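Long-range contacts in salicylic acid-binding protein 2 (Nicotiana tabacum, PDB 1XKL), which hydrolyses methyl salicylate to salicylate and methanol, releasing the signal that activates systemic acquired resistance in plant innate immunity: residues 13-18 and 149-154; 90-95 and 195-200. All blocks are in the same frame, centred on the assembly; numbering follows the deposited sequence.

Interaction 1: residues 13-18 and 149-154. With STH (2-amino-4H-1,3-benzoxathiin-4-ol), chain E.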
loop_
_atom_site.group_PDB
_atom_site.type_symbol
_atom_site.label_atom_id
_atom_site.label_comp_id
_atom_site.label_asym_id
_atom_site.label_seq_id
_atom_site.Cartn_x
_atom_site.Cartn_y
_atom_site.Cartn_z
ATOM N N ALA A 13 23.708 -8.229 16.177
ATOM C CA ALA A 13 22.272 -8.055 16.016
ATOM C C ALA A 13 21.875 -7.121 14.884
ATOM O O ALA A 13 22.500 -6.081 14.658
ATOM C CB ALA A 13 21.669 -7.565 17.323
ATOM N N CYS A 14 20.813 -7.505 14.184
ATOM C CA CYS A 14 20.290 -6.723 13.074
ATOM C C CYS A 14 21.198 -6.759 11.846
ATOM O O CYS A 14 20.890 -6.120 10.842
ATOM C CB CYS A 14 20.062 -5.270 13.502
ATOM S SG CYS A 14 18.874 -5.025 14.865
ATOM N N HIS A 15 22.309 -7.491 11.923
ATOM C CA HIS A 15 23.232 -7.585 10.789
ATOM C C HIS A 15 23.267 -8.988 10.192
ATOM O O HIS A 15 22.407 -9.813 10.496
ATOM C CB HIS A 15 24.642 -7.144 11.207
ATOM C CG HIS A 15 24.762 -5.669 11.439
ATOM N ND1 HIS A 15 24.078 -5.014 12.442
ATOM C CD2 HIS A 15 25.443 -4.711 10.761
ATOM C CE1 HIS A 15 24.327 -3.719 12.369
ATOM N NE2 HIS A 15 25.153 -3.508 11.357
ATOM N N GLY A 16 24.247 -9.251 9.330
ATOM C CA GLY A 16 24.356 -10.564 8.701
ATOM C C GLY A 16 25.749 -10.854 8.159
ATOM O O GLY A 16 26.660 -10.048 8.327
ATOM N N GLY A 17 25.923 -12.001 7.508
ATOM C CA GLY A 17 27.227 -12.341 6.960
ATOM C C GLY A 17 27.783 -11.236 6.081
ATOM O O GLY A 17 28.996 -11.043 5.987
ATOM N N TRP A 18 26.887 -10.494 5.441
ATOM C CA TRP A 18 27.296 -9.411 4.565
ATOM C C TRP A 18 28.216 -8.387 5.234
ATOM O O TRP A 18 29.054 -7.783 4.566
ATOM C CB TRP A 18 26.073 -8.681 4.023
ATOM C CG TRP A 18 25.199 -8.080 5.080
ATOM C CD1 TRP A 18 24.087 -8.643 5.644
ATOM C CD2 TRP A 18 25.325 -6.777 5.660
ATOM N NE1 TRP A 18 23.507 -7.764 6.533
ATOM C CE2 TRP A 18 24.247 -6.612 6.561
ATOM C CE3 TRP A 18 26.241 -5.731 5.505
ATOM C CZ2 TRP A 18 24.060 -5.441 7.302
ATOM C CZ3 TRP A 18 26.060 -4.564 6.241
ATOM C CH2 TRP A 18 24.973 -4.429 7.130
HETATM N N MSE A 149 14.336 -6.142 18.690
HETATM C CA MSE A 149 15.141 -4.927 18.619
HETATM C C MSE A 149 15.461 -4.632 17.156
HETATM O O MSE A 149 15.936 -5.507 16.436
HETATM C CB MSE A 149 16.440 -5.115 19.415
HETATM C CG MSE A 149 17.375 -3.921 19.393
HETATM SE SE MSE A 149 18.982 -4.217 20.468
HETATM C CE MSE A 149 19.715 -5.700 19.461
ATOM N N PHE A 150 15.190 -3.408 16.718
ATOM C CA PHE A 150 15.444 -3.031 15.330
ATOM C C PHE A 150 16.113 -1.672 15.252
ATOM O O PHE A 150 15.480 -0.642 15.488
ATOM C CB PHE A 150 14.126 -3.021 14.543
ATOM C CG PHE A 150 14.288 -2.739 13.067
ATOM C CD1 PHE A 150 15.338 -3.292 12.347
ATOM C CD2 PHE A 150 13.360 -1.949 12.394
ATOM C CE1 PHE A 150 15.467 -3.063 10.974
ATOM C CE2 PHE A 150 13.478 -1.714 11.019
ATOM C CZ PHE A 150 14.534 -2.273 10.313
ATOM N N PHE A 151 17.405 -1.673 14.934
ATOM C CA PHE A 151 18.163 -0.430 14.831
ATOM C C PHE A 151 17.529 0.520 13.818
ATOM O O PHE A 151 17.061 0.097 12.764
ATOM C CB PHE A 151 19.614 -0.713 14.412
ATOM C CG PHE A 151 20.377 -1.570 15.382
ATOM C CD1 PHE A 151 20.044 -1.577 16.736
ATOM C CD2 PHE A 151 21.450 -2.344 14.952
ATOM C CE1 PHE A 151 20.772 -2.342 17.646
ATOM C CE2 PHE A 151 22.184 -3.112 15.853
ATOM C CZ PHE A 151 21.843 -3.111 17.207
ATOM N N GLY A 152 17.509 1.804 14.160
ATOM C CA GLY A 152 16.954 2.800 13.267
ATOM C C GLY A 152 18.100 3.469 12.532
ATOM O O GLY A 152 19.260 3.280 12.907
ATOM N N PRO A 153 17.818 4.255 11.482
ATOM C CA PRO A 153 18.857 4.943 10.706
ATOM C C PRO A 153 19.743 5.905 11.507
ATOM O O PRO A 153 20.952 5.976 11.278
ATOM C CB PRO A 153 18.055 5.650 9.611
ATOM C CG PRO A 153 16.700 5.848 10.244
ATOM C CD PRO A 153 16.482 4.533 10.929
ATOM N N LYS A 154 19.136 6.646 12.431
ATOM C CA LYS A 154 19.871 7.591 13.273
ATOM C C LYS A 154 20.844 6.815 14.158
ATOM O O LYS A 154 22.026 7.156 14.257
ATOM C CB LYS A 154 18.901 8.381 14.165
ATOM C CG LYS A 154 17.774 9.105 13.426
ATOM C CD LYS A 154 18.328 10.168 12.493
ATOM C CE LYS A 154 17.211 10.903 11.750
ATOM N NZ LYS A 154 16.305 11.677 12.668
HETATM C C8 STH E . 23.978 -5.741 19.642
HETATM O O8 STH E . 23.295 -6.614 20.430
HETATM C C1 STH E . 24.174 -4.315 20.035
HETATM C C2 STH E . 24.921 -3.403 19.133
HETATM C C3 STH E . 25.106 -2.042 19.511
HETATM C C4 STH E . 24.555 -1.551 20.736
HETATM C C5 STH E . 23.828 -2.420 21.606
HETATM C C6 STH E . 23.629 -3.773 21.258
HETATM C C7 STH E . 25.606 -5.258 17.708
HETATM O O2 STH E . 25.488 -3.860 17.915
HETATM N N7 STH E . 25.601 -5.483 16.339
HETATM S S7 STH E . 24.528 -6.211 18.439
#
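The loop 13-18, which leaves strand 6-10 and ends in a 3-10 turn, passes the end of strand 147-150 where the chain bends into helix 153-160. The two backbones come nearest at Cys-14 and Phe-150, whose CA atoms are 6.5 Å apart, and Cys-14 takes a left-handed conformation (phi 71°). Its side chain carries the contact. With SG anti to the carbonyl carbon (chi1 -61°), the sulfur sits almost over the centre of the Phe-151 ring, 3.8 Å from the centroid and 13° off the normal: a sulfur-aromatic contact. SG also accepts a weak but nearly straight hydrogen bond from Phe-151 N at 3.7 Å, so one residue offers the sulfur both its amide and its ring face, while Cys-14 CB packs against CD2 of that ring. His-15 meets the edge of the same ring through CE1, the two side chains crossing at about a right angle. Its rotation is fixed at both nitrogens: ND1 donates to Ala-13 O at 2.9 Å, from above the carbonyl plane, and NE2 is hydrogen-bonded to Tyr-161 OH. Toward the ligand, the extended chain of Met-149, a selenomethionine bent only at its last torsion, pushes CE against Ala-13 CB at 3.4 Å, tighter than usual carbon packing. Ala-13, Met-149 and Phe-151 all line the ligand pocket: Ala-13 N lies 3.1 Å from S7 of STH, and Phe-151 CZ is 3.6 Å from STH C2. Ala-13, a salicylate-binding residue, stands near the catalytic Ser-81. The contact thus joins a loop of the alpha/beta-hydrolase core to the region over the active site, where Phe-151 packs on Leu-156 and Leu-160 of helix 153-160 and Met-149 on Phe-136 of strand 135-138.

Interaction 2: residues 90-95 and 195-200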
loop_
_atom_site.group_PDB
_atom_site.type_symbol
_atom_site.label_atom_id
_atom_site.label_comp_id
_atom_site.label_asym_id
_atom_site.label_seq_id
_atom_site.Cartn_x
_atom_site.Cartn_y
_atom_site.Cartn_z
ATOM N N ALA A 90 28.547 -22.100 20.954
ATOM C CA ALA A 90 29.439 -22.949 20.167
ATOM C C ALA A 90 30.589 -23.451 21.031
ATOM O O ALA A 90 30.982 -24.617 20.941
ATOM C CB ALA A 90 29.974 -22.179 18.961
HETATM N N MSE A 91 31.129 -22.562 21.859
HETATM C CA MSE A 91 32.227 -22.896 22.767
HETATM C C MSE A 91 31.743 -23.893 23.812
HETATM O O MSE A 91 32.502 -24.746 24.268
HETATM C CB MSE A 91 32.727 -21.626 23.469
HETATM C CG MSE A 91 33.285 -20.580 22.517
HETATM SE SE MSE A 91 33.162 -18.741 23.126
HETATM C CE MSE A 91 34.523 -18.757 24.523
ATOM N N GLU A 92 30.476 -23.785 24.198
ATOM C CA GLU A 92 29.932 -24.695 25.202
ATOM C C GLU A 92 29.746 -26.097 24.635
ATOM O O GLU A 92 30.048 -27.087 25.303
ATOM C CB GLU A 92 28.593 -24.173 25.731
ATOM C CG GLU A 92 27.966 -25.016 26.846
ATOM C CD GLU A 92 28.823 -25.074 28.105
ATOM O OE1 GLU A 92 29.558 -24.104 28.369
ATOM O OE2 GLU A 92 28.747 -26.082 28.839
ATOM N N LYS A 93 29.274 -26.176 23.394
ATOM C CA LYS A 93 29.015 -27.458 22.746
ATOM C C LYS A 93 30.195 -28.112 22.030
ATOM O O LYS A 93 30.294 -29.335 21.989
ATOM C CB LYS A 93 27.865 -27.301 21.745
ATOM C CG LYS A 93 26.489 -27.246 22.366
ATOM C CD LYS A 93 26.041 -28.636 22.796
ATOM C CE LYS A 93 24.655 -28.597 23.418
ATOM N NZ LYS A 93 23.612 -28.157 22.447
ATOM N N TYR A 94 31.081 -27.304 21.458
ATOM C CA TYR A 94 32.228 -27.827 20.722
ATOM C C TYR A 94 33.505 -27.106 21.156
ATOM O O TYR A 94 34.207 -26.511 20.333
ATOM C CB TYR A 94 32.007 -27.615 19.221
ATOM C CG TYR A 94 30.678 -28.124 18.720
ATOM C CD1 TYR A 94 30.510 -29.464 18.381
ATOM C CD2 TYR A 94 29.576 -27.272 18.617
ATOM C CE1 TYR A 94 29.284 -29.953 17.957
ATOM C CE2 TYR A 94 28.337 -27.750 18.193
ATOM C CZ TYR A 94 28.202 -29.099 17.866
ATOM O OH TYR A 94 26.981 -29.610 17.482
ATOM N N PRO A 95 33.837 -27.166 22.455
ATOM C CA PRO A 95 35.042 -26.492 22.944
ATOM C C PRO A 95 36.350 -26.960 22.319
ATOM O O PRO A 95 37.253 -26.156 22.082
ATOM C CB PRO A 95 34.997 -26.751 24.448
ATOM C CG PRO A 95 34.308 -28.079 24.534
ATOM C CD PRO A 95 33.183 -27.923 23.538
ATOM N N GLU A 195 33.674 -25.546 32.739
ATOM C CA GLU A 195 34.251 -26.775 32.231
ATOM C C GLU A 195 34.361 -26.814 30.710
ATOM O O GLU A 195 35.360 -27.282 30.163
ATOM C CB GLU A 195 33.418 -27.963 32.706
ATOM C CG GLU A 195 34.138 -29.287 32.630
ATOM C CD GLU A 195 35.374 -29.314 33.507
ATOM O OE1 GLU A 195 35.271 -28.923 34.695
ATOM O OE2 GLU A 195 36.448 -29.731 33.012
ATOM N N ARG A 196 33.339 -26.319 30.022
ATOM C CA ARG A 196 33.339 -26.345 28.565
ATOM C C ARG A 196 33.577 -24.953 27.984
ATOM O O ARG A 196 34.677 -24.652 27.516
ATOM C CB ARG A 196 32.017 -26.950 28.082
ATOM C CG ARG A 196 31.764 -28.331 28.692
ATOM C CD ARG A 196 30.419 -28.934 28.293
ATOM N NE ARG A 196 30.343 -29.243 26.870
ATOM C CZ ARG A 196 31.096 -30.143 26.244
ATOM N NH1 ARG A 196 32.000 -30.843 26.911
ATOM N NH2 ARG A 196 30.938 -30.350 24.943
ATOM N N PHE A 197 32.554 -24.105 28.024
ATOM C CA PHE A 197 32.668 -22.735 27.528
ATOM C C PHE A 197 33.995 -22.145 27.977
ATOM O O PHE A 197 34.795 -21.689 27.163
ATOM C CB PHE A 197 31.534 -21.869 28.098
ATOM C CG PHE A 197 31.760 -20.381 27.936
ATOM C CD1 PHE A 197 31.447 -19.738 26.739
ATOM C CD2 PHE A 197 32.283 -19.624 28.984
ATOM C CE1 PHE A 197 31.671 -18.373 26.580
ATOM C CE2 PHE A 197 32.512 -18.256 28.835
ATOM C CZ PHE A 197 32.197 -17.625 27.635
ATOM N N GLY A 198 34.203 -22.161 29.292
ATOM C CA GLY A 198 35.402 -21.603 29.887
ATOM C C GLY A 198 36.729 -22.244 29.536
ATOM O O GLY A 198 37.775 -21.663 29.810
ATOM N N SER A 199 36.700 -23.430 28.935
ATOM C CA SER A 199 37.931 -24.116 28.566
ATOM C C SER A 199 38.514 -23.566 27.264
ATOM O O SER A 199 39.582 -23.995 26.831
ATOM C CB SER A 199 37.679 -25.619 28.411
ATOM O OG SER A 199 37.157 -25.931 27.131
ATOM N N VAL A 200 37.813 -22.618 26.647
ATOM C CA VAL A 200 38.256 -22.018 25.386
ATOM C C VAL A 200 38.941 -20.662 25.591
ATOM O O VAL A 200 38.438 -19.819 26.327
ATOM C CB VAL A 200 37.059 -21.824 24.417
ATOM C CG1 VAL A 200 37.546 -21.244 23.095
ATOM C CG2 VAL A 200 36.356 -23.150 24.182
#
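Glu-92 and Arg-196 lie at the heart of this contact, yet their charged groups do not form a salt bridge: OE2 of Glu-92 stays 4.1 Å from NE of Arg-196, with the carboxylate and guanidinium planes 72° apart. Glu-92 uses OE1 instead to accept a hydrogen bond from Phe-197 N at 3.0 Å, met from above the carboxylate plane. OE2 rests alongside the aliphatic part of the arginine, next to CB and CD. Arg-196, bent at chi3 (66°), turns its guanidinium to the backbone at the C-terminal end of helix 83-93, where NE donates a weak bond to Glu-92 O (2.7 Å) and NH2 another to Lys-93 O (3.2 Å). A positive group at this end would probably be favoured by the helix dipole. One face of the guanidinium is covered by the Pro-95 ring, through CG and CD. On the apolar side, Met-91, a selenomethionine, runs beside Phe-197 and points the same way. Its SE stands obliquely to the ring, 4.8 Å from the centroid, a Met-aromatic contact, while its CE touches CE1 of Phe-197 at 3.5 Å and reaches Val-200 CB; Val-200 CG2 in turn packs on Pro-95 CB at 3.9 Å. Behind these groups, the 3-10 turn 197-199 is held by Arg-196 O, which accepts from both Ser-199 N and Ser-199 OG, the hydroxyl lying on a carbonyl lone pair at 2.8 Å. A second amide, Thr-193 N, also bonds Glu-92 OE1, so this one oxygen grips the chain just before and within the turn. The whole ties the end of helix 83-93 to the connection leading into strand 202-207: Met-91 packs on Ile-98, Ala-101 and Phe-103 of the neighbouring strand 98-104, Val-200 also touches Ile-98, and Phe-197 lies against Arg-202.

Interactions 1 and 2 lie on opposite sides of the chain's centre, their own centres about 28 Å apart, and share no helix or strand. Interaction 1 is almost wholly buried and borders the ligand pocket; sulfur, aromatic rings and apolar groups make up most of it, with one weak hydrogen bond between its segments. Interaction 2, away from the annotated sites, is only partly buried and about twice as extensive, 485 against 233 Å². There a polar, solvent-facing edge of glutamate and arginine borders an apolar side turned to the parallel sheet. Both hold connections within one alpha/beta-hydrolase domain, the first on its pocket side, the second far from it, and their segments alternate along the chain.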